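Local atomic coordinates of putative DD-carboxypeptidase TP_0574 (Treponema pallidum, PDB entry 1O75), a protein that binds penicillin and shows zinc-stimulated carboxypeptidase activity on synthetic depsipeptides, possibly trimming peptidoglycan peptides as a D,D-carboxypeptidase. Residues Y276-W285 against G297-S308. The protein carries 2 engineered substitutions. Numbering follows the deposited sequence.
With XE (xenon), chain F.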
loop_
_atom_site.group_PDB
_atom_site.type_symbol
_atom_site.label_atom_id
_atom_site.label_comp_id
_atom_site.label_asym_id
_atom_site.label_seq_id
_atom_site.Cartn_x
_atom_site.Cartn_y
_atom_site.Cartn_z
ATOM N N TYR B 276 -28.352 -9.288 0.228
ATOM C CA TYR B 276 -28.339 -7.849 0.420
ATOM C C TYR B 276 -27.686 -7.167 -0.782
ATOM O O TYR B 276 -26.816 -7.740 -1.448
ATOM C CB TYR B 276 -27.555 -7.488 1.695
ATOM C CG TYR B 276 -27.921 -8.329 2.908
ATOM C CD1 TYR B 276 -29.132 -8.139 3.579
ATOM C CD2 TYR B 276 -27.066 -9.317 3.367
ATOM C CE1 TYR B 276 -29.483 -8.945 4.703
ATOM C CE2 TYR B 276 -27.396 -10.125 4.490
ATOM C CZ TYR B 276 -28.602 -9.928 5.144
ATOM O OH TYR B 276 -28.902 -10.673 6.257
ATOM N N GLY B 277 -28.139 -5.953 -1.064
ATOM C CA GLY B 277 -27.567 -5.161 -2.143
ATOM C C GLY B 277 -26.556 -4.259 -1.448
ATOM O O GLY B 277 -26.561 -4.174 -0.212
ATOM N N THR B 278 -25.698 -3.589 -2.216
ATOM C CA THR B 278 -24.681 -2.716 -1.641
ATOM C C THR B 278 -24.582 -1.418 -2.439
ATOM O O THR B 278 -25.109 -1.310 -3.553
ATOM C CB THR B 278 -23.298 -3.363 -1.682
ATOM O OG1 THR B 278 -22.948 -3.627 -3.053
ATOM C CG2 THR B 278 -23.266 -4.679 -0.851
ATOM N N LYS B 279 -23.888 -0.444 -1.861
ATOM C CA LYS B 279 -23.689 0.851 -2.521
ATOM C C LYS B 279 -22.187 1.100 -2.520
ATOM O O LYS B 279 -21.527 0.949 -1.495
ATOM C CB LYS B 279 -24.427 1.942 -1.750
ATOM C CG LYS B 279 -25.924 1.716 -1.776
ATOM C CD LYS B 279 -26.706 2.911 -1.256
ATOM C CE LYS B 279 -26.514 3.106 0.229
ATOM N NZ LYS B 279 -27.463 4.156 0.756
ATOM N N HIS B 280 -21.638 1.482 -3.663
ATOM C CA HIS B 280 -20.196 1.688 -3.712
ATOM C C HIS B 280 -19.768 2.839 -2.813
ATOM O O HIS B 280 -20.542 3.750 -2.557
ATOM C CB HIS B 280 -19.736 1.941 -5.147
ATOM C CG HIS B 280 -18.262 1.804 -5.314
ATOM N ND1 HIS B 280 -17.594 0.632 -5.022
ATOM C CD2 HIS B 280 -17.318 2.694 -5.706
ATOM C CE1 HIS B 280 -16.301 0.806 -5.228
ATOM N NE2 HIS B 280 -16.106 2.048 -5.640
ATOM N N SER B 281 -18.538 2.761 -2.325
ATOM C CA SER B 281 -17.950 3.756 -1.442
ATOM C C SER B 281 -18.407 3.504 -0.015
ATOM O O SER B 281 -17.602 3.470 0.898
ATOM C CB SER B 281 -18.320 5.170 -1.874
ATOM O OG SER B 281 -17.590 6.073 -1.078
ATOM N N ALA B 282 -19.698 3.307 0.191
ATOM C CA ALA B 282 -20.156 3.013 1.540
ATOM C C ALA B 282 -19.854 1.547 1.901
ATOM O O ALA B 282 -19.402 1.260 3.008
ATOM C CB ALA B 282 -21.670 3.281 1.655
ATOM N N ASP B 283 -20.073 0.627 0.957
ATOM C CA ASP B 283 -19.893 -0.807 1.224
ATOM C C ASP B 283 -18.778 -1.495 0.466
ATOM O O ASP B 283 -18.398 -2.631 0.799
ATOM C CB ASP B 283 -21.198 -1.556 0.916
ATOM C CG ASP B 283 -22.399 -0.908 1.566
ATOM O OD1 ASP B 283 -22.292 -0.508 2.741
ATOM O OD2 ASP B 283 -23.446 -0.789 0.906
ATOM N N SER B 284 -18.276 -0.836 -0.576
ATOM C CA SER B 284 -17.197 -1.426 -1.359
ATOM C C SER B 284 -16.266 -0.324 -1.830
ATOM O O SER B 284 -16.674 0.827 -1.959
ATOM C CB SER B 284 -17.732 -2.193 -2.574
ATOM O OG SER B 284 -18.595 -1.408 -3.392
ATOM N N TRP B 285 -15.018 -0.684 -2.089
ATOM C CA TRP B 285 -14.080 0.325 -2.536
ATOM C C TRP B 285 -12.890 -0.299 -3.229
ATOM O O TRP B 285 -12.612 -1.511 -3.083
ATOM C CB TRP B 285 -13.643 1.203 -1.352
ATOM C CG TRP B 285 -13.118 0.434 -0.190
ATOM C CD1 TRP B 285 -11.811 0.121 0.065
ATOM C CD2 TRP B 285 -13.892 -0.190 0.854
ATOM N NE1 TRP B 285 -11.722 -0.660 1.196
ATOM C CE2 TRP B 285 -12.982 -0.869 1.699
ATOM C CE3 TRP B 285 -15.259 -0.243 1.151
ATOM C CZ2 TRP B 285 -13.399 -1.600 2.823
ATOM C CZ3 TRP B 285 -15.677 -0.973 2.271
ATOM C CH2 TRP B 285 -14.748 -1.640 3.089
ATOM N N GLY B 297 -17.271 -4.424 2.484
ATOM C CA GLY B 297 -17.466 -4.422 3.915
ATOM C C GLY B 297 -18.926 -4.483 4.299
ATOM O O GLY B 297 -19.813 -4.296 3.455
ATOM N N ILE B 298 -19.187 -4.715 5.578
ATOM C CA ILE B 298 -20.565 -4.770 6.017
ATOM C C ILE B 298 -20.669 -4.265 7.448
ATOM O O ILE B 298 -19.729 -4.389 8.227
ATOM C CB ILE B 298 -21.106 -6.224 5.929
ATOM C CG1 ILE B 298 -22.620 -6.245 6.143
ATOM C CG2 ILE B 298 -20.403 -7.127 6.979
ATOM C CD1 ILE B 298 -23.225 -7.649 5.955
ATOM N N ASN B 299 -21.785 -3.633 7.761
ATOM C CA ASN B 299 -22.039 -3.201 9.136
ATOM C C ASN B 299 -23.394 -3.819 9.430
ATOM O O ASN B 299 -24.385 -3.446 8.823
ATOM C CB ASN B 299 -22.131 -1.682 9.274
ATOM C CG ASN B 299 -22.356 -1.262 10.715
ATOM O OD1 ASN B 299 -23.402 -1.560 11.296
ATOM N ND2 ASN B 299 -21.371 -0.579 11.303
ATOM N N TYR B 300 -23.430 -4.764 10.364
ATOM C CA TYR B 300 -24.677 -5.472 10.662
ATOM C C TYR B 300 -25.825 -4.568 11.074
ATOM O O TYR B 300 -26.985 -4.956 10.994
ATOM C CB TYR B 300 -24.417 -6.525 11.743
ATOM C CG TYR B 300 -23.271 -7.454 11.388
ATOM C CD1 TYR B 300 -22.275 -7.754 12.324
ATOM C CD2 TYR B 300 -23.182 -8.035 10.107
ATOM C CE1 TYR B 300 -21.217 -8.607 12.004
ATOM C CE2 TYR B 300 -22.133 -8.895 9.778
ATOM C CZ TYR B 300 -21.155 -9.177 10.733
ATOM O OH TYR B 300 -20.124 -10.032 10.422
ATOM N N GLY B 301 -25.502 -3.349 11.498
ATOM C CA GLY B 301 -26.548 -2.436 11.936
ATOM C C GLY B 301 -27.167 -1.546 10.880
ATOM O O GLY B 301 -28.086 -0.795 11.188
ATOM N N PHE B 302 -26.686 -1.601 9.633
ATOM C CA PHE B 302 -27.262 -0.761 8.585
ATOM C C PHE B 302 -28.613 -1.320 8.189
ATOM O O PHE B 302 -28.803 -2.532 8.170
ATOM C CB PHE B 302 -26.369 -0.727 7.339
ATOM C CG PHE B 302 -25.043 -0.001 7.529
ATOM C CD1 PHE B 302 -24.735 0.668 8.719
ATOM C CD2 PHE B 302 -24.114 0.024 6.488
ATOM C CE1 PHE B 302 -23.510 1.354 8.864
ATOM C CE2 PHE B 302 -22.906 0.696 6.611
ATOM C CZ PHE B 302 -22.596 1.368 7.807
ATOM N N ASP B 303 -29.557 -0.456 7.847
ATOM C CA ASP B 303 -30.873 -0.955 7.461
ATOM C C ASP B 303 -30.839 -1.888 6.258
ATOM O O ASP B 303 -31.608 -2.858 6.204
ATOM C CB ASP B 303 -31.833 0.193 7.165
ATOM C CG ASP B 303 -32.122 1.052 8.388
ATOM O OD1 ASP B 303 -31.953 0.575 9.533
ATOM O OD2 ASP B 303 -32.524 2.211 8.186
ATOM N N ARG B 304 -29.957 -1.613 5.285
ATOM C CA ARG B 304 -29.907 -2.475 4.110
ATOM C C ARG B 304 -29.321 -3.852 4.395
ATOM O O ARG B 304 -29.328 -4.716 3.517
ATOM C CB ARG B 304 -29.139 -1.802 2.960
ATOM C CG ARG B 304 -27.654 -1.467 3.223
ATOM C CD ARG B 304 -27.072 -0.633 2.021
ATOM N NE ARG B 304 -25.738 -0.112 2.339
ATOM C CZ ARG B 304 -25.511 0.951 3.112
ATOM N NH1 ARG B 304 -26.527 1.628 3.622
ATOM N NH2 ARG B 304 -24.266 1.289 3.457
ATOM N N PHE B 305 -28.800 -4.046 5.601
ATOM C CA PHE B 305 -28.229 -5.335 6.017
ATOM C C PHE B 305 -28.991 -5.912 7.227
ATOM O O PHE B 305 -28.490 -6.773 7.947
ATOM C CB PHE B 305 -26.734 -5.184 6.366
ATOM C CG PHE B 305 -25.897 -4.684 5.209
ATOM C CD1 PHE B 305 -26.025 -5.265 3.959
ATOM C CD2 PHE B 305 -24.997 -3.624 5.373
ATOM C CE1 PHE B 305 -25.271 -4.797 2.862
ATOM C CE2 PHE B 305 -24.228 -3.143 4.290
ATOM C CZ PHE B 305 -24.366 -3.725 3.031
ATOM N N LYS B 306 -30.207 -5.433 7.429
ATOM C CA LYS B 306 -31.020 -5.871 8.557
ATOM C C LYS B 306 -31.102 -7.397 8.636
ATOM O O LYS B 306 -31.506 -8.042 7.677
ATOM C CB LYS B 306 -32.436 -5.288 8.434
ATOM C CG LYS B 306 -33.296 -5.575 9.655
ATOM C CD LYS B 306 -34.723 -5.048 9.504
ATOM C CE LYS B 306 -35.589 -5.559 10.657
ATOM N NZ LYS B 306 -36.920 -4.885 10.707
ATOM N N GLY B 307 -30.692 -7.955 9.773
ATOM C CA GLY B 307 -30.746 -9.392 9.972
ATOM C C GLY B 307 -29.427 -10.092 9.713
ATOM O O GLY B 307 -29.291 -11.289 9.971
ATOM N N SER B 308 -28.446 -9.352 9.205
ATOM C CA SER B 308 -27.157 -9.950 8.904
ATOM C C SER B 308 -26.408 -10.082 10.200
ATOM O O SER B 308 -26.793 -9.498 11.191
ATOM C CB SER B 308 -26.365 -9.042 7.970
ATOM O OG SER B 308 -26.106 -7.816 8.632
HETATM XE XE XE F . -18.595 -8.066 3.129
HETATM O O HOH W 1 -31.438 -10.697 6.862
HETATM O O HOH W 2 -30.139 -5.087 1.006
HETATM O O HOH W 3 -20.958 -1.750 4.594
#
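D283 and R304 form a side-on salt bridge where the strands of a beta hairpin, 284-285 and 293-298, part into loops within the Tp47 C domain. The extended R304 chain brings NE to OD2 of D283 and NH2 to OD1, each at 2.8 Å; both oxygens are met on the syn side, and the carboxylate and guanidinium planes are turned 36° apart. OD2 also receives the backbone N of K279 on its anti side, so that three bonds together hold the carboxylate's rotation. K279 lays CE over one guanidinium face, while its NZ turns to D46 in a salt bridge that probably offsets the nearby arginine charge.

Next to this pair the F305 ring is sandwiched between CG of its neighbour R304 over one face and CG1 of I298 over the other, and its edge meets OD1 of D283. The CB of Y276 points toward the 297-308 segment, and with CG anti to the carbonyl carbon (chi1 -47°) the ring is carried alongside F305, offering its face to the F305 edge in an offset edge-to-face pair, planes at 89° and centroids 5.8 Å apart. Its hydroxyl reaches the F305-S308 type II turn and shares a water with K306 O.

At the hairpin, G297 N donates to D283 O (2.7 Å, nearly straight). G297 also lines a xenon pocket with Y260, C296 and F331, its carbonyl carbon C lying 3.8 Å from the xenon.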